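Local coordinates for protein beta-hexosaminidase LpqI (Mycobacterium tuberculosis H37Rv, PDB 6GFV) that cleaves terminal beta-1,4-linked N-acetylglucosamine from peptidoglycan fragments, a step in the recycling of the mycobacterial cell wall, at residues 22-27 / 335-340; 79-84 / 117-122; 130-135 / 264-269; 249-254 / 330-335. All coordinates share one frame; numbering follows the deposited sequence.

All four contacts belong to the TIM-barrel domain of a family 3 glycoside hydrolase. Contact 1 joins residues near the two ends of the chain and encloses the other three; contact 2 closes before contacts 3 and 4 open, and those two interleave. Contact 3 lies in the barrel interior, its centre about 14 Å from the centres of the other three, and contacts 2 and 4 sit on opposite sides of the molecule, about 25 Å between centres. Contacts 1 and 4 share helix 323-337, whose Met336 also packs on Phe266 and Ile130 of contact 3. Neighbouring strands 76-83 and 130-131 connect contacts 2 and 3, contact 2 holding a probable substrate-binding aspartate and contact 3 the probable nucleophile.

Contact 1: 22-27 / 335-340; sequences LAQLLV and TMKGPN
Lys337, in the last turn of helix 323-337, stretches across to Gln24, in the turn that leads into strand 26-29. Its CB already leaves the backbone on the side of segment 22-27, and CG stands anti to the carbonyl carbon. From there the chain is fully extended, with chi2 at 174° and chi3 at 173°, and its aliphatic stem passes Ala76 at the beginning of strand 76-83. CE comes within 4.1 Å of Gln24 OE1, and NZ ends the run with a hydrogen bond to that same OE1 at 3.1 Å. The long lysine suits a place where the two backbones stay well apart: even the closest pair, Gln24 CA and Lys337 CA, lies 10.9 Å apart. Gln24 closes the remaining distance by a bend about its CB-CG bond (chi2 -61°), and it offers OE1 so that the ammonium lies in the carbonyl plane, on a lone pair. NZ is also bonded to the carbonyl oxygen of Gly46, just ahead of strand 47-50, and Gly46 pairs through its backbone with Ala23. The contact therefore lies where helix 18-23 gives way, through a type I turn from Ala23 to Leu26, to strand 26-29, at the end of the TIM barrel where the strands begin. Gly338, with positive phi, lets the chain leave the helix right after the lysine. A buried glutamine carbonyl and a peptide carbonyl are neutral acceptors, so the ammonium of Lys337 is probably stabilised by charge-dipole interaction, without a carboxylate across this contact.

Contact 2: 79-84 / 117-122; sequences VDEEGG and RDRGRQ
Glu81 and Arg119 meet in a buried salt bridge, with OE1 of the glutamate 3.0 Å from NH2 of the arginine and the N-H pointing almost straight at it (165°). The oxygen lies at the edge of the guanidinium, in its plane. The Arg119 chain, extended at chi2, bends at chi3 (80°) to bring its NE and NH2 edge to Glu81. At the carboxylate the fit is less regular: NH2 arrives on the syn side of OE1 but well out of the carboxylate plane, and the two flat groups are turned 48° from each other. A water fills the second place at the same edge, accepting from Arg119 NE at 2.8 Å and donating to Glu81 OE1 at 2.9 Å, so OE1 is gripped twice. Arginine suits this place because its planar head can serve several acceptors at once: NH1 turns the other way, to the carbonyl oxygen of Gly95. The pair ties helix 109-126, on the outside of the TIM barrel, to the end of strand 76-83, where Glu82 and Gly83 form a classic beta bulge facing Val86. Gly83, with positive phi, fits the bulge, and its CA lies 4.4 Å from Arg119 NH2. Glu81 is itself positioned by Ser87 OG and Leu89 N, both bonded to OE2, while its backbone N binds Asp131 OD1. Further out, Glu82 points away from the helix and forms salt bridges with Lys180 and Arg150, both probable substrate-binding residues, and the nearby Asp80 probably binds substrate too.

Contact 3: 130-135 / 264-269; sequences IDFAPV and PVFSDD
Phe132, the centre of an inverse gamma turn just after strand 130-131, and Phe266, in strand 265-267, meet across the barrel interior with their CA atoms 9.6 Å apart; the two strands are not neighbours in the sheet. Their rings meet edge to face in an offset T-shape, planes at 79° and centroids 5.5 Å apart. Phe132 supplies the edge: its CE1 comes over one face of Phe266 and lies 3.7 Å from CD2. Although CB of Phe132 does not head for the other strand, the ring reaches it, with CG anti to the carbonyl carbon. Ile130, two residues earlier, in strand 130-131, brings CD1 to the edge of the Phe266 ring, 4.3 Å from CZ. Broad, flat phenylalanines suit this TIM-barrel core because they can reach across the interior between non-neighbouring strands; Ile296 and Met336 add further contacts to Phe266. Phe132 also touches Asp80, and its carbonyl oxygen accepts a bond from Lys180, both expected to bind substrate. At the end of strand 265-267 come Ser267, whose OG bonds to Asp268 O, and Asp268 itself, the likely nucleophile, with OD1 accepting from Asp269 N. Across the contact the chemistry is purely apolar, so the two segments are held together here by ring and methyl packing, in the barrel interior close to the probable nucleophile.

Contact 4: 249-254 / 330-335; sequences LLRTGT and VVRVAT
Arg251 and Arg332 carry all the buried surface of this contact, stacking their guanidinium groups between two outer helices of the TIM barrel, 244-252 and 323-337. The planes are 18° from parallel and their centres 3.6 Å apart. Each group lies over a face of the other, displaced toward the rim: Arg251 NH2 is 3.3 Å from Arg332 NH1, two donors that do not bond to each other. The side chains approach from opposite directions. Arg332 runs extended from CG to NE, whereas Arg251 bends about CB-CG (chi2 -54°) to bring its head round from a CB that does not face the other helix. The closeness of two positive groups is probably made tolerable by the carboxylates around them: Asp295, just before strand 297-299, gives OD2 to Arg251 NH2 and OD1 to Arg332 NH1, and Asp262 adds a salt bridge to Arg332 NH2. Arg251 NH1 reaches the carbonyl oxygens of Phe261 and Gly263. Arginine suits both places, since its flat face can stack while its edge serves several acceptors. Beside the pair, Val265 CG2 packs 3.4 Å from Arg251 NH2, joining the stack to strand 265-267. In helix 323-337, Thr335 OG1 lies 3.0 Å from Val331 O, which it and Thr335 N reach from opposite faces of the carbonyl plane.

Contact 1: 22-27 / 335-340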
# COMPACT_ATOMS: atom_id res chain seq x y z
N LEU A 22 -8.64 7.41 13.82
CA LEU A 22 -8.84 7.71 12.40
C LEU A 22 -7.51 8.13 11.75
O LEU A 22 -7.16 7.67 10.68
CB LEU A 22 -9.91 8.80 12.22
CG LEU A 22 -11.35 8.52 12.68
CD1 LEU A 22 -12.18 9.78 12.90
CD2 LEU A 22 -12.06 7.57 11.71
N ALA A 23 -6.76 8.99 12.43
CA ALA A 23 -5.51 9.50 11.86
C ALA A 23 -4.50 8.39 11.61
O ALA A 23 -3.74 8.45 10.64
CB ALA A 23 -4.92 10.59 12.75
N GLN A 24 -4.51 7.36 12.45
CA GLN A 24 -3.64 6.20 12.25
C GLN A 24 -3.85 5.50 10.91
O GLN A 24 -2.98 4.76 10.47
CB GLN A 24 -3.84 5.16 13.35
CG GLN A 24 -3.14 5.48 14.65
CD GLN A 24 -1.65 5.58 14.48
OE1 GLN A 24 -1.02 4.65 13.97
NE2 GLN A 24 -1.06 6.71 14.88
N LEU A 25 -4.99 5.72 10.27
CA LEU A 25 -5.35 4.98 9.07
C LEU A 25 -5.00 5.74 7.79
O LEU A 25 -5.32 5.29 6.69
CB LEU A 25 -6.84 4.62 9.09
CG LEU A 25 -7.37 3.90 10.33
CD1 LEU A 25 -8.85 3.56 10.18
CD2 LEU A 25 -6.56 2.64 10.65
N LEU A 26 -4.31 6.88 7.95
CA LEU A 26 -3.99 7.73 6.82
C LEU A 26 -2.49 7.75 6.52
O LEU A 26 -1.67 7.88 7.43
CB LEU A 26 -4.47 9.16 7.08
CG LEU A 26 -5.87 9.41 7.64
CD1 LEU A 26 -6.05 10.88 7.85
CD2 LEU A 26 -6.96 8.87 6.73
N VAL A 27 -2.13 7.62 5.25
CA VAL A 27 -0.74 7.74 4.79
C VAL A 27 -0.64 8.76 3.66
O VAL A 27 -1.27 8.60 2.62
CB VAL A 27 -0.19 6.38 4.31
CG1 VAL A 27 1.17 6.56 3.64
CG2 VAL A 27 -0.07 5.40 5.47
N THR A 335 -0.05 -4.00 14.41
CA THR A 335 0.61 -5.27 14.16
C THR A 335 1.63 -5.11 13.06
O THR A 335 2.74 -5.61 13.15
CB THR A 335 -0.42 -6.40 13.76
OG1 THR A 335 -1.39 -6.59 14.80
CG2 THR A 335 0.27 -7.71 13.50
N MET A 336 1.25 -4.38 12.02
CA MET A 336 2.15 -4.06 10.91
C MET A 336 3.36 -3.27 11.39
O MET A 336 4.49 -3.57 11.02
CB MET A 336 1.39 -3.27 9.83
CG MET A 336 2.25 -2.71 8.70
SD MET A 336 1.36 -1.67 7.54
CE MET A 336 1.35 -0.11 8.42
N LYS A 337 3.13 -2.27 12.24
CA LYS A 337 4.21 -1.38 12.68
C LYS A 337 5.16 -2.05 13.66
O LYS A 337 6.33 -1.73 13.69
CB LYS A 337 3.63 -0.11 13.31
CG LYS A 337 3.17 0.91 12.29
CD LYS A 337 2.49 2.08 12.94
CE LYS A 337 2.18 3.17 11.93
NZ LYS A 337 1.74 4.39 12.61
N GLY A 338 4.66 -3.00 14.45
CA GLY A 338 5.49 -3.69 15.40
C GLY A 338 5.73 -2.90 16.67
O GLY A 338 5.29 -1.77 16.80
N PRO A 339 6.44 -3.50 17.63
CA PRO A 339 6.51 -2.85 18.94
C PRO A 339 7.51 -1.71 18.98
O PRO A 339 8.43 -1.66 18.15
CB PRO A 339 6.93 -3.99 19.87
CG PRO A 339 7.68 -4.93 19.02
CD PRO A 339 7.17 -4.78 17.59
N ASN A 340 7.32 -0.80 19.92
CA ASN A 340 8.30 0.25 20.18
C ASN A 340 9.62 -0.28 20.70
O ASN A 340 9.64 -1.24 21.47
CB ASN A 340 7.75 1.26 21.17
CG ASN A 340 6.84 2.25 20.51
OD1 ASN A 340 7.17 2.79 19.46
ND2 ASN A 340 5.69 2.48 21.11

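Contact 2: 79-84 / 117-122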
# COMPACT_ATOMS: atom_id res chain seq x y z
N VAL A 79 7.22 4.15 0.16
CA VAL A 79 7.83 4.60 -1.10
C VAL A 79 7.48 3.62 -2.23
O VAL A 79 7.26 2.44 -1.98
CB VAL A 79 9.37 4.73 -0.95
CG1 VAL A 79 9.98 3.38 -0.64
CG2 VAL A 79 10.04 5.38 -2.19
N ASP A 80 7.47 4.12 -3.47
CA ASP A 80 7.37 3.28 -4.66
C ASP A 80 8.72 2.83 -5.18
O ASP A 80 9.36 3.55 -5.94
CB ASP A 80 6.66 4.04 -5.79
CG ASP A 80 5.17 4.21 -5.55
OD1 ASP A 80 4.53 3.29 -5.01
OD2 ASP A 80 4.63 5.27 -5.91
N GLU A 81 9.16 1.64 -4.80
CA GLU A 81 10.46 1.18 -5.27
C GLU A 81 10.40 -0.21 -5.90
O GLU A 81 10.64 -1.22 -5.24
CB GLU A 81 11.48 1.17 -4.12
CG GLU A 81 12.50 2.30 -4.21
CD GLU A 81 13.38 2.21 -5.46
OE1 GLU A 81 13.53 1.10 -6.01
OE2 GLU A 81 13.92 3.26 -5.88
N GLU A 82 10.07 -0.23 -7.19
CA GLU A 82 9.95 -1.47 -7.94
C GLU A 82 11.24 -1.78 -8.70
O GLU A 82 11.53 -2.94 -8.99
CB GLU A 82 8.79 -1.40 -8.94
CG GLU A 82 7.46 -0.89 -8.38
CD GLU A 82 6.42 -0.69 -9.44
OE1 GLU A 82 6.58 -1.23 -10.56
OE2 GLU A 82 5.44 0.02 -9.17
N GLY A 83 11.99 -0.73 -9.01
CA GLY A 83 13.09 -0.83 -9.96
C GLY A 83 12.67 -0.48 -11.39
O GLY A 83 11.47 -0.36 -11.69
N GLY A 84 13.66 -0.28 -12.26
CA GLY A 84 13.41 0.09 -13.65
C GLY A 84 12.74 1.43 -13.79
O GLY A 84 13.29 2.45 -13.41
N ARG A 117 16.90 -8.07 -1.46
CA ARG A 117 17.39 -7.99 -0.09
C ARG A 117 18.41 -6.86 0.07
O ARG A 117 18.38 -6.11 1.04
CB ARG A 117 18.00 -9.32 0.35
CG ARG A 117 18.60 -9.30 1.76
CD ARG A 117 19.02 -10.68 2.24
NE ARG A 117 20.08 -11.29 1.42
CZ ARG A 117 19.88 -12.26 0.54
NH1 ARG A 117 18.66 -12.75 0.33
NH2 ARG A 117 20.90 -12.74 -0.15
N ASP A 118 19.32 -6.73 -0.89
CA ASP A 118 20.30 -5.65 -0.85
C ASP A 118 19.67 -4.26 -0.91
O ASP A 118 19.94 -3.40 -0.08
CB ASP A 118 21.31 -5.80 -1.98
CG ASP A 118 22.42 -4.78 -1.89
OD1 ASP A 118 23.27 -4.92 -0.99
OD2 ASP A 118 22.41 -3.83 -2.68
N ARG A 119 18.84 -4.04 -1.93
CA ARG A 119 18.08 -2.80 -2.07
C ARG A 119 17.22 -2.52 -0.83
O ARG A 119 17.12 -1.39 -0.37
CB ARG A 119 17.20 -2.84 -3.33
CG ARG A 119 17.99 -2.73 -4.67
CD ARG A 119 17.12 -2.86 -5.94
NE ARG A 119 16.42 -1.62 -6.28
CZ ARG A 119 16.95 -0.61 -6.96
NH1 ARG A 119 18.20 -0.68 -7.40
NH2 ARG A 119 16.22 0.48 -7.21
N GLY A 120 16.61 -3.57 -0.27
CA GLY A 120 15.79 -3.43 0.93
C GLY A 120 16.61 -3.02 2.15
O GLY A 120 16.16 -2.24 2.99
N ARG A 121 17.82 -3.56 2.24
CA ARG A 121 18.75 -3.24 3.30
C ARG A 121 19.13 -1.75 3.29
O ARG A 121 19.15 -1.10 4.33
CB ARG A 121 20.00 -4.10 3.15
CG ARG A 121 20.78 -4.33 4.42
CD ARG A 121 22.13 -4.96 4.12
NE ARG A 121 22.04 -6.39 3.90
CZ ARG A 121 22.42 -7.03 2.79
NH1 ARG A 121 22.95 -6.36 1.78
NH2 ARG A 121 22.29 -8.34 2.71
N GLN A 122 19.42 -1.23 2.10
CA GLN A 122 19.75 0.19 1.92
C GLN A 122 18.54 1.09 2.23
O GLN A 122 18.70 2.17 2.80
CB GLN A 122 20.25 0.42 0.49
CG GLN A 122 21.58 -0.31 0.19
CD GLN A 122 22.15 0.05 -1.17
OE1 GLN A 122 22.51 1.19 -1.42
NE2 GLN A 122 22.21 -0.92 -2.06
O HOH W 1 13.94 -1.55 -4.90

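Contact 3: 130-135 / 264-269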
# COMPACT_ATOMS: atom_id res chain seq x y z
N ILE A 130 8.11 0.59 4.54
CA ILE A 130 7.15 -0.01 3.60
C ILE A 130 7.52 0.31 2.16
O ILE A 130 7.76 1.47 1.83
CB ILE A 130 5.68 0.48 3.83
CG1 ILE A 130 5.15 0.07 5.21
CG2 ILE A 130 4.76 -0.04 2.74
CD1 ILE A 130 3.93 0.86 5.64
N ASP A 131 7.56 -0.72 1.32
CA ASP A 131 7.78 -0.57 -0.13
C ASP A 131 6.57 -1.11 -0.88
O ASP A 131 6.22 -2.28 -0.72
CB ASP A 131 9.05 -1.31 -0.58
CG ASP A 131 9.38 -1.11 -2.08
OD1 ASP A 131 8.77 -0.27 -2.75
OD2 ASP A 131 10.30 -1.79 -2.57
N PHE A 132 5.96 -0.27 -1.70
CA PHE A 132 4.84 -0.70 -2.53
C PHE A 132 5.36 -1.51 -3.72
O PHE A 132 5.45 -1.01 -4.84
CB PHE A 132 4.02 0.51 -2.96
CG PHE A 132 3.37 1.21 -1.82
CD1 PHE A 132 2.60 0.50 -0.90
CD2 PHE A 132 3.54 2.57 -1.63
CE1 PHE A 132 2.00 1.14 0.15
CE2 PHE A 132 2.95 3.20 -0.56
CZ PHE A 132 2.17 2.48 0.33
N ALA A 133 5.75 -2.74 -3.42
CA ALA A 133 6.27 -3.71 -4.37
C ALA A 133 6.31 -5.07 -3.66
O ALA A 133 6.48 -5.12 -2.44
CB ALA A 133 7.65 -3.29 -4.88
N PRO A 134 6.21 -6.19 -4.39
CA PRO A 134 6.24 -6.34 -5.85
C PRO A 134 4.90 -6.23 -6.56
O PRO A 134 3.83 -6.52 -6.02
CB PRO A 134 6.81 -7.75 -6.02
CG PRO A 134 6.33 -8.50 -4.83
CD PRO A 134 6.30 -7.49 -3.70
N VAL A 135 4.97 -5.80 -7.81
CA VAL A 135 3.88 -5.97 -8.75
C VAL A 135 3.65 -7.45 -9.02
O VAL A 135 4.58 -8.16 -9.35
CB VAL A 135 4.17 -5.28 -10.08
CG1 VAL A 135 3.09 -5.62 -11.08
CG2 VAL A 135 4.31 -3.76 -9.91
N PRO A 264 -2.54 -6.16 6.46
CA PRO A 264 -2.92 -4.78 6.11
C PRO A 264 -3.28 -4.61 4.62
O PRO A 264 -2.54 -5.05 3.75
CB PRO A 264 -1.66 -3.98 6.47
CG PRO A 264 -0.54 -4.95 6.19
CD PRO A 264 -1.08 -6.32 6.56
N VAL A 265 -4.40 -3.94 4.37
CA VAL A 265 -4.88 -3.65 3.03
C VAL A 265 -4.82 -2.14 2.71
O VAL A 265 -5.36 -1.33 3.46
CB VAL A 265 -6.34 -4.14 2.83
CG1 VAL A 265 -6.85 -3.73 1.47
CG2 VAL A 265 -6.43 -5.64 3.00
N PHE A 266 -4.19 -1.80 1.59
CA PHE A 266 -3.99 -0.40 1.18
C PHE A 266 -4.82 -0.04 -0.05
O PHE A 266 -4.83 -0.79 -1.01
CB PHE A 266 -2.52 -0.13 0.81
CG PHE A 266 -1.52 -0.39 1.91
CD1 PHE A 266 -1.20 -1.67 2.29
CD2 PHE A 266 -0.83 0.66 2.48
CE1 PHE A 266 -0.24 -1.90 3.27
CE2 PHE A 266 0.12 0.44 3.46
CZ PHE A 266 0.42 -0.84 3.85
N SER A 267 -5.44 1.14 -0.06
CA SER A 267 -5.93 1.69 -1.31
C SER A 267 -4.76 2.13 -2.18
O SER A 267 -3.68 2.44 -1.67
CB SER A 267 -6.88 2.88 -1.09
OG SER A 267 -6.20 4.08 -0.79
N ASP A 268 -4.96 2.14 -3.50
CA ASP A 268 -4.07 2.87 -4.40
C ASP A 268 -4.29 4.37 -4.18
O ASP A 268 -5.23 4.76 -3.48
CB ASP A 268 -4.30 2.46 -5.87
CG ASP A 268 -3.14 2.82 -6.79
OD1 ASP A 268 -2.24 3.58 -6.38
OD2 ASP A 268 -3.13 2.35 -7.95
N ASP A 269 -3.44 5.21 -4.77
CA ASP A 269 -3.46 6.67 -4.58
C ASP A 269 -4.80 7.32 -4.93
O ASP A 269 -5.20 7.32 -6.09
CB ASP A 269 -2.32 7.30 -5.41
CG ASP A 269 -2.44 8.83 -5.53
OD1 ASP A 269 -2.90 9.50 -4.59
OD2 ASP A 269 -2.06 9.37 -6.59

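Contact 4: 249-254 / 330-335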
# COMPACT_ATOMS: atom_id res chain seq x y z
N LEU A 249 -13.73 -10.44 -0.78
CA LEU A 249 -13.13 -11.59 -1.48
C LEU A 249 -11.70 -11.87 -1.01
O LEU A 249 -11.31 -13.02 -0.80
CB LEU A 249 -13.13 -11.38 -2.99
CG LEU A 249 -12.52 -12.49 -3.85
CD1 LEU A 249 -13.26 -13.82 -3.66
CD2 LEU A 249 -12.49 -12.10 -5.34
N LEU A 250 -10.93 -10.80 -0.88
CA LEU A 250 -9.56 -10.88 -0.38
C LEU A 250 -9.55 -11.42 1.05
O LEU A 250 -8.76 -12.31 1.36
CB LEU A 250 -8.88 -9.51 -0.45
CG LEU A 250 -7.46 -9.41 0.15
CD1 LEU A 250 -6.48 -10.41 -0.47
CD2 LEU A 250 -6.93 -8.01 0.03
N ARG A 251 -10.42 -10.88 1.90
CA ARG A 251 -10.52 -11.32 3.29
C ARG A 251 -10.88 -12.82 3.43
O ARG A 251 -10.33 -13.50 4.28
CB ARG A 251 -11.56 -10.48 4.06
CG ARG A 251 -11.21 -9.01 4.27
CD ARG A 251 -9.85 -8.83 4.93
NE ARG A 251 -9.59 -7.42 5.24
CZ ARG A 251 -8.42 -6.93 5.63
NH1 ARG A 251 -7.37 -7.73 5.75
NH2 ARG A 251 -8.30 -5.63 5.89
N THR A 252 -11.82 -13.31 2.62
CA THR A 252 -12.29 -14.70 2.76
C THR A 252 -11.46 -15.72 1.99
O THR A 252 -11.27 -16.84 2.45
CB THR A 252 -13.77 -14.84 2.33
OG1 THR A 252 -13.92 -14.37 0.99
CG2 THR A 252 -14.67 -14.06 3.24
N GLY A 253 -10.98 -15.34 0.81
CA GLY A 253 -10.11 -16.18 0.01
C GLY A 253 -10.78 -17.31 -0.76
O GLY A 253 -10.44 -17.57 -1.91
N THR A 254 -11.72 -18.00 -0.11
CA THR A 254 -12.42 -19.16 -0.67
C THR A 254 -12.79 -19.01 -2.15
O THR A 254 -12.53 -19.89 -2.94
CB THR A 254 -13.71 -19.45 0.12
OG1 THR A 254 -13.39 -19.63 1.51
CG2 THR A 254 -14.42 -20.70 -0.41
N VAL A 330 -7.20 -0.31 13.16
CA VAL A 330 -6.14 0.20 14.02
C VAL A 330 -5.28 -0.94 14.59
O VAL A 330 -4.07 -0.79 14.73
CB VAL A 330 -6.68 1.06 15.20
CG1 VAL A 330 -5.58 1.34 16.22
CG2 VAL A 330 -7.26 2.37 14.68
N VAL A 331 -5.91 -2.07 14.87
CA VAL A 331 -5.18 -3.23 15.39
C VAL A 331 -4.27 -3.82 14.31
O VAL A 331 -3.15 -4.21 14.59
CB VAL A 331 -6.14 -4.33 15.92
CG1 VAL A 331 -5.39 -5.60 16.28
CG2 VAL A 331 -6.92 -3.80 17.12
N ARG A 332 -4.76 -3.84 13.08
CA ARG A 332 -3.97 -4.34 11.97
C ARG A 332 -2.75 -3.46 11.72
O ARG A 332 -1.67 -3.95 11.40
CB ARG A 332 -4.82 -4.43 10.70
CG ARG A 332 -5.77 -5.59 10.70
CD ARG A 332 -6.25 -5.90 9.30
NE ARG A 332 -7.33 -6.88 9.32
CZ ARG A 332 -8.62 -6.56 9.24
NH1 ARG A 332 -8.98 -5.29 9.13
NH2 ARG A 332 -9.54 -7.50 9.26
N VAL A 333 -2.90 -2.15 11.87
CA VAL A 333 -1.78 -1.29 11.57
C VAL A 333 -0.76 -1.34 12.72
O VAL A 333 0.44 -1.32 12.47
CB VAL A 333 -2.24 0.16 11.24
CG1 VAL A 333 -3.24 0.14 10.10
CG2 VAL A 333 -2.85 0.84 12.42
N ALA A 334 -1.22 -1.49 13.96
CA ALA A 334 -0.29 -1.67 15.07
C ALA A 334 0.58 -2.92 14.85
O ALA A 334 1.79 -2.89 15.07
CB ALA A 334 -1.03 -1.77 16.40
N THR A 335 -0.05 -4.00 14.41
CA THR A 335 0.61 -5.27 14.16
C THR A 335 1.63 -5.11 13.06
O THR A 335 2.74 -5.61 13.15
CB THR A 335 -0.42 -6.40 13.76
OG1 THR A 335 -1.39 -6.59 14.80
CG2 THR A 335 0.27 -7.71 13.50